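Local coordinates for Amy13K (Eubacterium rectale DSM 17629, PDB 6B3P), which binds starch-type alpha-glucan chains through two family 26 starch-binding modules and is likely to hold the substrate for a surface-anchored amylase, at residues T103-Y107 and F163-F167; T115-Y119 and E135-I141; D14-Y20 and S58-D64. All blocks are in the same frame, centred on the assembly; numbering follows the deposited sequence.

Contact 1: residues T103-Y107 and F163-F167; sequences TTIHY and FSCIF. With GLC (alpha-D-glucopyranose), chain D.
Tyr-107 and Phe-167 meet inside a beta-sandwich, where strand 101-108 of one sheet faces strand 163-168 of the other. The axes of the short segments pass 9.3 Å apart and cross at -27°, a spacing that fits sheets packed through their side chains rather than joined by their backbones.

The Tyr-107/Phe-167 pair is a main part of the interface. Its ring planes are only 6° from parallel, yet the rings are displaced so far that they hardly overlap, and each ring's face is met by the other residue's CB in a reciprocal pair of CH-pi contacts. Tyr-107 CB sits 3.4 Å from the centroid of the Phe-167 ring, over its face, while Phe-167 CB lies 3.7 Å from the centroid of the Tyr-107 ring. With CG anti to the backbone N (chi1 -179°), Tyr-107 reaches past its partner, and its OH is hydrogen-bonded to Gly-193 O.

Aliphatic packing continues along the strands. Ile-105 divides its branches: CG2 meets the edge of the Phe-167 ring, 3.6 Å from CZ, and CD1 touches Cys-165 SG at 3.8 Å. Val-153 and Val-180 of flanking strands also pack against Ile-105. On the other side of its strand, Ile-166 CD1 comes within 3.7 Å of O2 of the chain D glucose. At the far end, Thr-103 CG2 approaches the Phe-163 ring obliquely, 4.0 Å from CZ.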
loop_
_atom_site.group_PDB
_atom_site.type_symbol
_atom_site.label_atom_id
_atom_site.label_comp_id
_atom_site.label_asym_id
_atom_site.label_seq_id
_atom_site.Cartn_x
_atom_site.Cartn_y
_atom_site.Cartn_z
ATOM N N THR A 103 4.105 -3.801 4.740
ATOM C CA THR A 103 3.093 -4.387 3.875
ATOM C C THR A 103 1.899 -4.846 4.704
ATOM O O THR A 103 2.028 -5.699 5.582
ATOM C CB THR A 103 3.660 -5.571 3.074
ATOM O OG1 THR A 103 4.850 -5.156 2.388
ATOM C CG2 THR A 103 2.647 -6.070 2.055
ATOM N N THR A 104 0.742 -4.257 4.418
ATOM C CA THR A 104 -0.495 -4.569 5.126
ATOM C C THR A 104 -1.415 -5.391 4.236
ATOM O O THR A 104 -1.702 -5.000 3.106
ATOM C CB THR A 104 -1.228 -3.286 5.569
ATOM O OG1 THR A 104 -0.344 -2.478 6.356
ATOM C CG2 THR A 104 -2.479 -3.620 6.385
ATOM N N ILE A 105 -1.870 -6.531 4.746
ATOM C CA ILE A 105 -2.749 -7.412 3.985
ATOM C C ILE A 105 -4.027 -7.704 4.765
ATOM O O ILE A 105 -3.980 -8.203 5.892
ATOM C CB ILE A 105 -2.050 -8.739 3.631
ATOM C CG1 ILE A 105 -0.711 -8.467 2.938
ATOM C CG2 ILE A 105 -2.940 -9.583 2.724
ATOM C CD1 ILE A 105 0.187 -9.685 2.821
ATOM N N HIS A 106 -5.161 -7.382 4.151
ATOM C CA HIS A 106 -6.471 -7.609 4.747
ATOM C C HIS A 106 -7.108 -8.866 4.168
ATOM O O HIS A 106 -7.136 -9.044 2.950
ATOM C CB HIS A 106 -7.391 -6.409 4.505
ATOM C CG HIS A 106 -6.801 -5.097 4.922
ATOM N ND1 HIS A 106 -6.548 -4.780 6.240
ATOM C CD2 HIS A 106 -6.423 -4.018 4.198
ATOM C CE1 HIS A 106 -6.037 -3.565 6.308
ATOM N NE2 HIS A 106 -5.951 -3.080 5.082
ATOM N N TYR A 107 -7.614 -9.735 5.039
ATOM C CA TYR A 107 -8.320 -10.934 4.599
ATOM C C TYR A 107 -9.755 -10.971 5.106
ATOM O O TYR A 107 -10.013 -10.777 6.293
ATOM C CB TYR A 107 -7.595 -12.195 5.057
ATOM C CG TYR A 107 -8.287 -13.454 4.597
ATOM C CD1 TYR A 107 -8.377 -13.761 3.245
ATOM C CD2 TYR A 107 -8.862 -14.331 5.508
ATOM C CE1 TYR A 107 -9.015 -14.906 2.812
ATOM C CE2 TYR A 107 -9.501 -15.481 5.086
ATOM C CZ TYR A 107 -9.575 -15.763 3.737
ATOM O OH TYR A 107 -10.209 -16.907 3.312
ATOM N N PHE A 163 7.286 -11.548 -1.119
ATOM C CA PHE A 163 7.111 -12.756 -0.330
ATOM C C PHE A 163 5.746 -13.358 -0.624
ATOM O O PHE A 163 4.996 -12.838 -1.450
ATOM C CB PHE A 163 7.261 -12.458 1.163
ATOM C CG PHE A 163 6.292 -11.439 1.683
ATOM C CD1 PHE A 163 6.556 -10.086 1.554
ATOM C CD2 PHE A 163 5.122 -11.832 2.313
ATOM C CE1 PHE A 163 5.669 -9.144 2.037
ATOM C CE2 PHE A 163 4.231 -10.894 2.798
ATOM C CZ PHE A 163 4.504 -9.548 2.659
ATOM N N SER A 164 5.438 -14.460 0.048
ATOM C CA SER A 164 4.164 -15.137 -0.137
ATOM C C SER A 164 3.527 -15.422 1.209
ATOM O O SER A 164 4.224 -15.518 2.219
ATOM C CB SER A 164 4.352 -16.438 -0.915
ATOM O OG SER A 164 5.057 -16.215 -2.124
ATOM N N CYS A 165 2.206 -15.552 1.229
ATOM C CA CYS A 165 1.514 -15.904 2.460
ATOM C C CYS A 165 0.193 -16.619 2.194
ATOM O O CYS A 165 -0.303 -16.644 1.068
ATOM C CB CYS A 165 1.267 -14.658 3.315
ATOM S SG CYS A 165 0.069 -13.502 2.620
ATOM N N ILE A 166 -0.356 -17.210 3.251
ATOM C CA ILE A 166 -1.611 -17.948 3.183
ATOM C C ILE A 166 -2.445 -17.643 4.419
ATOM O O ILE A 166 -1.934 -17.685 5.538
ATOM C CB ILE A 166 -1.370 -19.474 3.098
ATOM C CG1 ILE A 166 -0.651 -19.840 1.799
ATOM C CG2 ILE A 166 -2.690 -20.245 3.194
ATOM C CD1 ILE A 166 -0.066 -21.235 1.815
ATOM N N PHE A 167 -3.723 -17.337 4.219
ATOM C CA PHE A 167 -4.651 -17.183 5.333
ATOM C C PHE A 167 -5.368 -18.511 5.558
ATOM O O PHE A 167 -5.701 -19.201 4.599
ATOM C CB PHE A 167 -5.656 -16.060 5.063
ATOM C CG PHE A 167 -5.043 -14.685 5.060
ATOM C CD1 PHE A 167 -4.852 -13.996 6.248
ATOM C CD2 PHE A 167 -4.659 -14.082 3.873
ATOM C CE1 PHE A 167 -4.290 -12.731 6.252
ATOM C CE2 PHE A 167 -4.095 -12.818 3.871
ATOM C CZ PHE A 167 -3.911 -12.142 5.062
HETATM C C1 GLC D . 2.813 -23.594 1.677
HETATM C C2 GLC D . 2.541 -23.498 0.201
HETATM C C3 GLC D . 3.647 -24.157 -0.584
HETATM C C4 GLC D . 4.984 -23.613 -0.167
HETATM C C5 GLC D . 5.152 -23.764 1.322
HETATM C C6 GLC D . 6.481 -23.217 1.793
HETATM O O2 GLC D . 1.290 -24.068 -0.085
HETATM O O3 GLC D . 3.469 -23.914 -1.944
HETATM O O4 GLC D . 6.016 -24.248 -0.911
HETATM O O5 GLC D . 4.097 -23.091 1.961
HETATM O O6 GLC D . 6.711 -23.414 3.165
#

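Contact 2: residues T115-Y119 and E135-I141. With GLC (alpha-D-glucopyranose), chain B; GLC (alpha-D-glucopyranose), chain D; EDO (1,2-ethanediol), chain G.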
loop_
_atom_site.group_PDB
_atom_site.type_symbol
_atom_site.label_atom_id
_atom_site.label_comp_id
_atom_site.label_asym_id
_atom_site.label_seq_id
_atom_site.Cartn_x
_atom_site.Cartn_y
_atom_site.Cartn_z
ATOM N N THR A 115 -11.053 -17.760 14.566
ATOM C CA THR A 115 -9.620 -17.902 14.800
ATOM C C THR A 115 -8.907 -18.036 13.463
ATOM O O THR A 115 -8.958 -19.089 12.825
ATOM C CB THR A 115 -9.297 -19.118 15.683
ATOM O OG1 THR A 115 -9.957 -20.281 15.167
ATOM C CG2 THR A 115 -9.745 -18.868 17.117
ATOM N N ILE A 116 -8.248 -16.958 13.048
ATOM C CA ILE A 116 -7.606 -16.893 11.742
ATOM C C ILE A 116 -6.093 -16.785 11.892
ATOM O O ILE A 116 -5.593 -16.126 12.805
ATOM C CB ILE A 116 -8.124 -15.694 10.920
ATOM C CG1 ILE A 116 -9.657 -15.682 10.894
ATOM C CG2 ILE A 116 -7.560 -15.726 9.502
ATOM C CD1 ILE A 116 -10.281 -16.917 10.265
ATOM N N TYR A 117 -5.379 -17.440 10.983
ATOM C CA TYR A 117 -3.922 -17.448 10.982
ATOM C C TYR A 117 -3.382 -16.933 9.654
ATOM O O TYR A 117 -4.056 -17.013 8.627
ATOM C CB TYR A 117 -3.391 -18.862 11.233
ATOM C CG TYR A 117 -3.760 -19.445 12.575
ATOM C CD1 TYR A 117 -4.991 -20.057 12.774
ATOM C CD2 TYR A 117 -2.871 -19.398 13.639
ATOM C CE1 TYR A 117 -5.328 -20.598 14.000
ATOM C CE2 TYR A 117 -3.196 -19.936 14.867
ATOM C CZ TYR A 117 -4.428 -20.535 15.042
ATOM O OH TYR A 117 -4.759 -21.074 16.263
ATOM N N ASN A 118 -2.165 -16.399 9.682
ATOM C CA ASN A 118 -1.433 -16.101 8.457
ATOM C C ASN A 118 -0.083 -16.793 8.460
ATOM O O ASN A 118 0.721 -16.604 9.375
ATOM C CB ASN A 118 -1.241 -14.596 8.279
ATOM C CG ASN A 118 -0.562 -14.252 6.966
ATOM O OD1 ASN A 118 0.661 -14.135 6.896
ATOM N ND2 ASN A 118 -1.355 -14.105 5.912
ATOM N N TYR A 119 0.152 -17.603 7.434
ATOM C CA TYR A 119 1.417 -18.300 7.261
ATOM C C TYR A 119 2.217 -17.600 6.170
ATOM O O TYR A 119 1.679 -17.319 5.103
ATOM C CB TYR A 119 1.171 -19.768 6.911
ATOM C CG TYR A 119 2.422 -20.533 6.570
ATOM C CD1 TYR A 119 3.256 -21.017 7.566
ATOM C CD2 TYR A 119 2.770 -20.774 5.251
ATOM C CE1 TYR A 119 4.401 -21.714 7.259
ATOM C CE2 TYR A 119 3.916 -21.471 4.932
ATOM C CZ TYR A 119 4.731 -21.938 5.942
ATOM O OH TYR A 119 5.877 -22.641 5.639
ATOM N N GLU A 135 6.005 -22.133 11.850
ATOM C CA GLU A 135 5.588 -23.185 10.936
ATOM C C GLU A 135 4.071 -23.167 10.841
ATOM O O GLU A 135 3.410 -22.492 11.630
ATOM C CB GLU A 135 6.091 -24.547 11.411
ATOM C CG GLU A 135 7.603 -24.668 11.409
ATOM C CD GLU A 135 8.081 -26.013 11.917
ATOM O OE1 GLU A 135 7.239 -26.919 12.091
ATOM O OE2 GLU A 135 9.300 -26.163 12.142
ATOM N N TRP A 136 3.527 -23.897 9.872
ATOM C CA TRP A 136 2.079 -23.990 9.692
ATOM C C TRP A 136 1.395 -24.268 11.034
ATOM O O TRP A 136 1.875 -25.099 11.805
ATOM C CB TRP A 136 1.744 -25.089 8.683
ATOM C CG TRP A 136 0.306 -25.107 8.288
ATOM C CD1 TRP A 136 -0.676 -25.908 8.795
ATOM C CD2 TRP A 136 -0.321 -24.273 7.308
ATOM N NE1 TRP A 136 -1.875 -25.627 8.186
ATOM C CE2 TRP A 136 -1.684 -24.625 7.271
ATOM C CE3 TRP A 136 0.139 -23.259 6.461
ATOM C CZ2 TRP A 136 -2.591 -24.003 6.414
ATOM C CZ3 TRP A 136 -0.763 -22.642 5.613
ATOM C CH2 TRP A 136 -2.113 -23.017 5.596
ATOM N N PRO A 137 0.274 -23.582 11.329
ATOM C CA PRO A 137 -0.559 -22.687 10.515
ATOM C C PRO A 137 -0.067 -21.238 10.454
ATOM O O PRO A 137 -0.768 -20.381 9.915
ATOM C CB PRO A 137 -1.906 -22.759 11.229
ATOM C CG PRO A 137 -1.527 -22.858 12.661
ATOM C CD PRO A 137 -0.250 -23.678 12.704
ATOM N N GLY A 138 1.115 -20.973 11.000
ATOM C CA GLY A 138 1.644 -19.622 11.049
ATOM C C GLY A 138 1.257 -18.907 12.330
ATOM O O GLY A 138 1.115 -19.535 13.380
ATOM N N GLY A 139 1.084 -17.590 12.239
ATOM C CA GLY A 139 0.732 -16.775 13.389
ATOM C C GLY A 139 -0.724 -16.355 13.367
ATOM O O GLY A 139 -1.277 -16.068 12.308
ATOM N N GLN A 140 -1.345 -16.315 14.542
ATOM C CA GLN A 140 -2.739 -15.897 14.648
ATOM C C GLN A 140 -2.840 -14.383 14.513
ATOM O O GLN A 140 -1.999 -13.651 15.037
ATOM C CB GLN A 140 -3.347 -16.354 15.975
ATOM C CG GLN A 140 -4.815 -15.987 16.126
ATOM C CD GLN A 140 -5.439 -16.552 17.386
ATOM O OE1 GLN A 140 -4.758 -17.154 18.216
ATOM N NE2 GLN A 140 -6.744 -16.361 17.533
ATOM N N ILE A 141 -3.872 -13.925 13.810
ATOM C CA ILE A 141 -4.053 -12.503 13.539
ATOM C C ILE A 141 -5.388 -11.994 14.076
ATOM O O ILE A 141 -6.353 -12.750 14.189
ATOM C CB ILE A 141 -3.962 -12.215 12.028
ATOM C CG1 ILE A 141 -5.029 -13.004 11.259
ATOM C CG2 ILE A 141 -2.563 -12.555 11.525
ATOM C CD1 ILE A 141 -5.078 -12.692 9.773
HETATM C C1 GLC B . 0.578 -26.780 5.160
HETATM C C2 GLC B . -0.230 -26.036 4.110
HETATM C C3 GLC B . 0.564 -25.763 2.874
HETATM C C4 GLC B . 1.851 -25.096 3.246
HETATM C C5 GLC B . 2.604 -25.921 4.266
HETATM C C6 GLC B . 3.879 -25.252 4.704
HETATM O O1 GLC B . 0.788 -28.155 4.825
HETATM O O2 GLC B . -1.353 -26.766 3.736
HETATM O O3 GLC B . -0.143 -24.915 1.999
HETATM O O4 GLC B . 2.615 -24.938 2.074
HETATM O O5 GLC B . 1.793 -26.095 5.379
HETATM O O6 GLC B . 4.661 -26.083 5.504
HETATM C C1 GLC D . 2.813 -23.594 1.677
HETATM C C2 GLC D . 2.541 -23.498 0.201
HETATM C C3 GLC D . 3.647 -24.157 -0.584
HETATM C C4 GLC D . 4.984 -23.613 -0.167
HETATM C C5 GLC D . 5.152 -23.764 1.322
HETATM C C6 GLC D . 6.481 -23.217 1.793
HETATM O O2 GLC D . 1.290 -24.068 -0.085
HETATM O O3 GLC D . 3.469 -23.914 -1.944
HETATM O O4 GLC D . 6.016 -24.248 -0.911
HETATM O O5 GLC D . 4.097 -23.091 1.961
HETATM O O6 GLC D . 6.711 -23.414 3.165
HETATM C C1 EDO G . -4.854 -27.170 7.786
HETATM O O1 EDO G . -4.583 -26.685 9.107
HETATM C C2 EDO G . -5.570 -26.096 6.974
HETATM O O2 EDO G . -6.096 -25.091 7.850
HETATM O O HOH W 1 -7.694 -15.173 15.123
#
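Trp-136 turns the edge of its indole toward the face of the Tyr-119 ring in an offset edge-to-face pair. The Trp-136 six-membered ring and the Tyr-119 ring have centroids 5.4 Å apart and planes at 62°, and the closest atoms of the two side chains are Trp-136 CE3 and Tyr-119 CG at 3.6 Å. This turn leaves one indole face to the glycan: C1 of the chain B glucose lies 3.4 Å above the Trp-136 ring plane, offset toward its rim. Pro-137 CB lies over the opposite face, and NE1 donates to an ethanediol probably carried over from crystallisation. Tyr-119 works at its edge instead. With CG anti to the backbone N (chi1 174°), the phenol extends to the next sugar, and its OH is hydrogen-bonded to O6 of the chain D glucose at 2.7 Å, close to the ring plane.

A second cluster forms round Tyr-117. Pro-137, which follows a cis peptide bond, lies alongside it and places CG over one ring face, 4.0 Å from the centroid of the Tyr-117 ring; Gln-140 CG covers the opposite face.

The backbones fix these positions. Asn-118 N donates to Gly-139 O at 2.8 Å, and Gly-139 N returns a bond to Asn-118 O at 3.1 Å, approaching from 42° above the carbonyl plane. At Gly-138 a side chain would collide with Asn-118 O. Water 1 accepts from Ile-116 N and Gln-140 NE2 and donates to Ile-141 O. Strand 116-121 supplies the tyrosine and the loop leading into strand 139-141 the tryptophan, set nearly crosswise: the aromatic platform of a CBM26 starch-binding site, which Gln-174 and Asn-177 complete with polar bonds.

Contact 3: residues D14-Y20 and S58-D64; sequences DVAAYIY and SLILNDD. With GLC (alpha-D-glucopyranose), chain C; GLC (alpha-D-glucopyranose), chain E.
The antiparallel ladder of strands 16-20 and 57-62, in which Tyr-18 pairs with Ile-60 and Tyr-20 with Ser-58, carries part of the glycan site of the first CBM26 module. Tyr-18 and Ile-60 exchange two backbone bonds, Tyr-18 N to Ile-60 O at 2.9 Å and Ile-60 N to Tyr-18 O at 2.8 Å; equivalent pairs join Ala-16 with Asn-62 and Tyr-20 with Ser-58.

On the sugar-binding side, the Tyr-18 OH makes a short hydrogen bond of 2.5 Å to O6 of the chain C glucose, an atom lying near the plane of the phenol ring. Tyr-20 presents its faces instead. With CG set between the backbone N and the carbonyl carbon (chi1 70°), the ring turns over the neighbouring strand, where Ser-58 CB stands 3.6 Å from the centroid of the Tyr-20 ring, while C6 and O5 of the chain C glucose cover the opposite face. Ile-60 CD1 comes obliquely to Tyr-20 CE2 at 3.8 Å, and the Tyr-20 OH is hydrogen-bonded to Asp-72. A leucine at Tyr-20 would probably leave the glucose without its flat aromatic support and Asp-72 without the hydroxyl partner.

Where the ladder ends, Asn-62 OD1 accepts from Asp-64 N at 2.7 Å, forming an Asx turn. This places the Asp-64 carboxylate beside Asp-14, their planes 76° apart; Asp-64 OD2 is also hydrogen-bonded to Thr-34.

On the face away from the sugar, Ala-17 CB meets Leu-59 CD1 at 3.7 Å. Leu-59 also packs on Ile-5 of strand 2-8, and Ala-17 and Ile-19 on Met-47 of strand 44-50. Within the sheet, strand 16-20 lies between strands 57-62 and 33-37, and strand 73-75 borders 57-62 on its other side.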
loop_
_atom_site.group_PDB
_atom_site.type_symbol
_atom_site.label_atom_id
_atom_site.label_comp_id
_atom_site.label_asym_id
_atom_site.label_seq_id
_atom_site.Cartn_x
_atom_site.Cartn_y
_atom_site.Cartn_z
ATOM N N ASP A 14 -3.373 19.588 5.411
ATOM C CA ASP A 14 -4.348 19.243 4.379
ATOM C C ASP A 14 -3.736 19.490 3.006
ATOM O O ASP A 14 -3.727 20.619 2.510
ATOM C CB ASP A 14 -5.643 20.048 4.546
ATOM C CG ASP A 14 -6.728 19.612 3.579
ATOM O OD1 ASP A 14 -6.645 18.475 3.071
ATOM O OD2 ASP A 14 -7.666 20.400 3.334
ATOM N N VAL A 15 -3.219 18.423 2.405
ATOM C CA VAL A 15 -2.501 18.518 1.143
ATOM C C VAL A 15 -2.959 17.448 0.163
ATOM O O VAL A 15 -3.516 16.422 0.558
ATOM C CB VAL A 15 -0.981 18.388 1.358
ATOM C CG1 VAL A 15 -0.441 19.627 2.058
ATOM C CG2 VAL A 15 -0.658 17.127 2.151
ATOM N N ALA A 16 -2.712 17.698 -1.118
ATOM C CA ALA A 16 -3.124 16.789 -2.177
ATOM C C ALA A 16 -2.095 16.779 -3.300
ATOM O O ALA A 16 -1.265 17.687 -3.409
ATOM C CB ALA A 16 -4.496 17.183 -2.714
ATOM N N ALA A 17 -2.153 15.736 -4.121
ATOM C CA ALA A 17 -1.285 15.600 -5.283
ATOM C C ALA A 17 -2.121 15.658 -6.556
ATOM O O ALA A 17 -3.011 14.828 -6.759
ATOM C CB ALA A 17 -0.497 14.296 -5.215
ATOM N N TYR A 18 -1.835 16.645 -7.400
ATOM C CA TYR A 18 -2.477 16.769 -8.701
ATOM C C TYR A 18 -1.518 16.279 -9.776
ATOM O O TYR A 18 -0.387 16.756 -9.879
ATOM C CB TYR A 18 -2.898 18.215 -8.969
ATOM C CG TYR A 18 -3.549 18.426 -10.316
ATOM C CD1 TYR A 18 -4.832 17.962 -10.569
ATOM C CD2 TYR A 18 -2.886 19.100 -11.330
ATOM C CE1 TYR A 18 -5.433 18.157 -11.797
ATOM C CE2 TYR A 18 -3.476 19.299 -12.562
ATOM C CZ TYR A 18 -4.749 18.825 -12.790
ATOM O OH TYR A 18 -5.342 19.024 -14.014
ATOM N N ILE A 19 -1.982 15.321 -10.570
ATOM C CA ILE A 19 -1.152 14.672 -11.577
ATOM C C ILE A 19 -1.812 14.840 -12.938
ATOM O O ILE A 19 -3.023 14.665 -13.062
ATOM C CB ILE A 19 -0.951 13.173 -11.255
ATOM C CG1 ILE A 19 -0.220 13.023 -9.915
ATOM C CG2 ILE A 19 -0.175 12.467 -12.373
ATOM C CD1 ILE A 19 -0.250 11.624 -9.346
ATOM N N TYR A 20 -1.028 15.192 -13.953
ATOM C CA TYR A 20 -1.607 15.444 -15.268
ATOM C C TYR A 20 -0.676 15.180 -16.447
ATOM O O TYR A 20 0.546 15.315 -16.343
ATOM C CB TYR A 20 -2.107 16.889 -15.349
ATOM C CG TYR A 20 -1.013 17.941 -15.369
ATOM C CD1 TYR A 20 -0.446 18.364 -16.566
ATOM C CD2 TYR A 20 -0.559 18.524 -14.194
ATOM C CE1 TYR A 20 0.540 19.328 -16.590
ATOM C CE2 TYR A 20 0.430 19.490 -14.209
ATOM C CZ TYR A 20 0.975 19.890 -15.413
ATOM O OH TYR A 20 1.964 20.851 -15.456
ATOM N N SER A 58 3.195 15.093 -14.961
ATOM C CA SER A 58 3.603 16.216 -14.130
ATOM C C SER A 58 2.881 16.134 -12.798
ATOM O O SER A 58 1.734 15.692 -12.741
ATOM C CB SER A 58 3.294 17.542 -14.819
ATOM O OG SER A 58 4.057 17.684 -16.000
ATOM N N LEU A 59 3.559 16.563 -11.737
ATOM C CA LEU A 59 2.998 16.558 -10.391
ATOM C C LEU A 59 2.959 17.973 -9.828
ATOM O O LEU A 59 3.943 18.707 -9.903
ATOM C CB LEU A 59 3.818 15.647 -9.471
ATOM C CG LEU A 59 3.576 15.792 -7.964
ATOM C CD1 LEU A 59 2.204 15.258 -7.570
ATOM C CD2 LEU A 59 4.679 15.105 -7.172
ATOM N N ILE A 60 1.812 18.345 -9.268
ATOM C CA ILE A 60 1.693 19.578 -8.501
ATOM C C ILE A 60 1.198 19.253 -7.099
ATOM O O ILE A 60 0.058 18.825 -6.914
ATOM C CB ILE A 60 0.736 20.588 -9.166
ATOM C CG1 ILE A 60 1.315 21.057 -10.503
ATOM C CG2 ILE A 60 0.504 21.796 -8.251
ATOM C CD1 ILE A 60 0.366 21.911 -11.323
ATOM N N LEU A 61 2.076 19.443 -6.120
ATOM C CA LEU A 61 1.705 19.326 -4.717
ATOM C C LEU A 61 1.048 20.631 -4.275
ATOM O O LEU A 61 1.505 21.716 -4.634
ATOM C CB LEU A 61 2.932 19.004 -3.863
ATOM C CG LEU A 61 3.579 17.642 -4.141
ATOM C CD1 LEU A 61 4.991 17.584 -3.574
ATOM C CD2 LEU A 61 2.725 16.519 -3.566
ATOM N N ASN A 62 -0.027 20.520 -3.501
ATOM C CA ASN A 62 -0.847 21.676 -3.146
ATOM C C ASN A 62 -1.522 21.475 -1.791
ATOM O O ASN A 62 -1.461 20.384 -1.227
ATOM C CB ASN A 62 -1.894 21.928 -4.238
ATOM C CG ASN A 62 -2.851 20.763 -4.412
ATOM O OD1 ASN A 62 -3.647 20.465 -3.524
ATOM N ND2 ASN A 62 -2.786 20.104 -5.570
ATOM N N ASP A 63 -2.165 22.519 -1.268
ATOM C CA ASP A 63 -2.845 22.419 0.024
ATOM C C ASP A 63 -4.326 22.080 -0.148
ATOM O O ASP A 63 -5.184 22.603 0.565
ATOM C CB ASP A 63 -2.675 23.713 0.835
ATOM C CG ASP A 63 -3.225 24.941 0.130
ATOM O OD1 ASP A 63 -3.793 24.818 -0.975
ATOM O OD2 ASP A 63 -3.089 26.045 0.699
ATOM N N ASP A 64 -4.607 21.203 -1.108
ATOM C CA ASP A 64 -5.928 20.599 -1.273
ATOM C C ASP A 64 -7.037 21.619 -1.546
ATOM O O ASP A 64 -8.127 21.529 -0.980
ATOM C CB ASP A 64 -6.277 19.770 -0.031
ATOM C CG ASP A 64 -7.287 18.665 -0.321
ATOM O OD1 ASP A 64 -7.642 18.455 -1.500
ATOM O OD2 ASP A 64 -7.714 17.983 0.635
HETATM C C1 GLC C . -2.224 22.832 -13.987
HETATM C C2 GLC C . -0.986 23.484 -14.543
HETATM C C3 GLC C . -1.112 23.760 -16.028
HETATM C C4 GLC C . -1.592 22.515 -16.759
HETATM C C5 GLC C . -2.813 21.922 -16.077
HETATM C C6 GLC C . -3.327 20.634 -16.712
HETATM O O2 GLC C . -0.760 24.642 -13.806
HETATM O O3 GLC C . 0.094 24.229 -16.547
HETATM O O4 GLC C . -1.855 22.876 -18.096
HETATM O O5 GLC C . -2.510 21.683 -14.736
HETATM O O6 GLC C . -4.482 20.117 -16.111
HETATM C C1 GLC E . -5.860 25.054 -10.917
HETATM C C2 GLC E . -4.390 25.108 -10.555
HETATM C C3 GLC E . -3.568 25.002 -11.831
HETATM C C4 GLC E . -3.965 23.788 -12.649
HETATM C C5 GLC E . -5.459 23.771 -12.869
HETATM C C6 GLC E . -5.845 22.506 -13.620
HETATM O O2 GLC E . -4.095 26.272 -9.818
HETATM O O3 GLC E . -2.210 24.927 -11.540
HETATM O O4 GLC E . -3.274 23.783 -13.872
HETATM O O5 GLC E . -6.101 23.856 -11.635
HETATM O O6 GLC E . -7.221 22.303 -13.736
HETATM O O HOH W 2 2.513 16.627 -17.957
#

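In the fold
Contacts 1 and 2 belong to the second CBM26 module and lie side by side, their centres about 11 Å apart. Strands 163-168 and 116-121 are neighbours in one sheet, joined by a probable hydrogen bond from Ile-166 N to Tyr-119 O of 2.8 Å, while Phe-167 CE1 packs on Ile-141 CD1 at 3.6 Å. Contact 1 therefore fills the interior behind the sheet whose sugar-facing side contact 2 helps to build, and both reach the chain D glucose. Contact 3 serves a separate glycan site in the first module, its centre about 31 Å from that of contact 1 and 40 Å from that of contact 2, on the opposite side of the chain's centre.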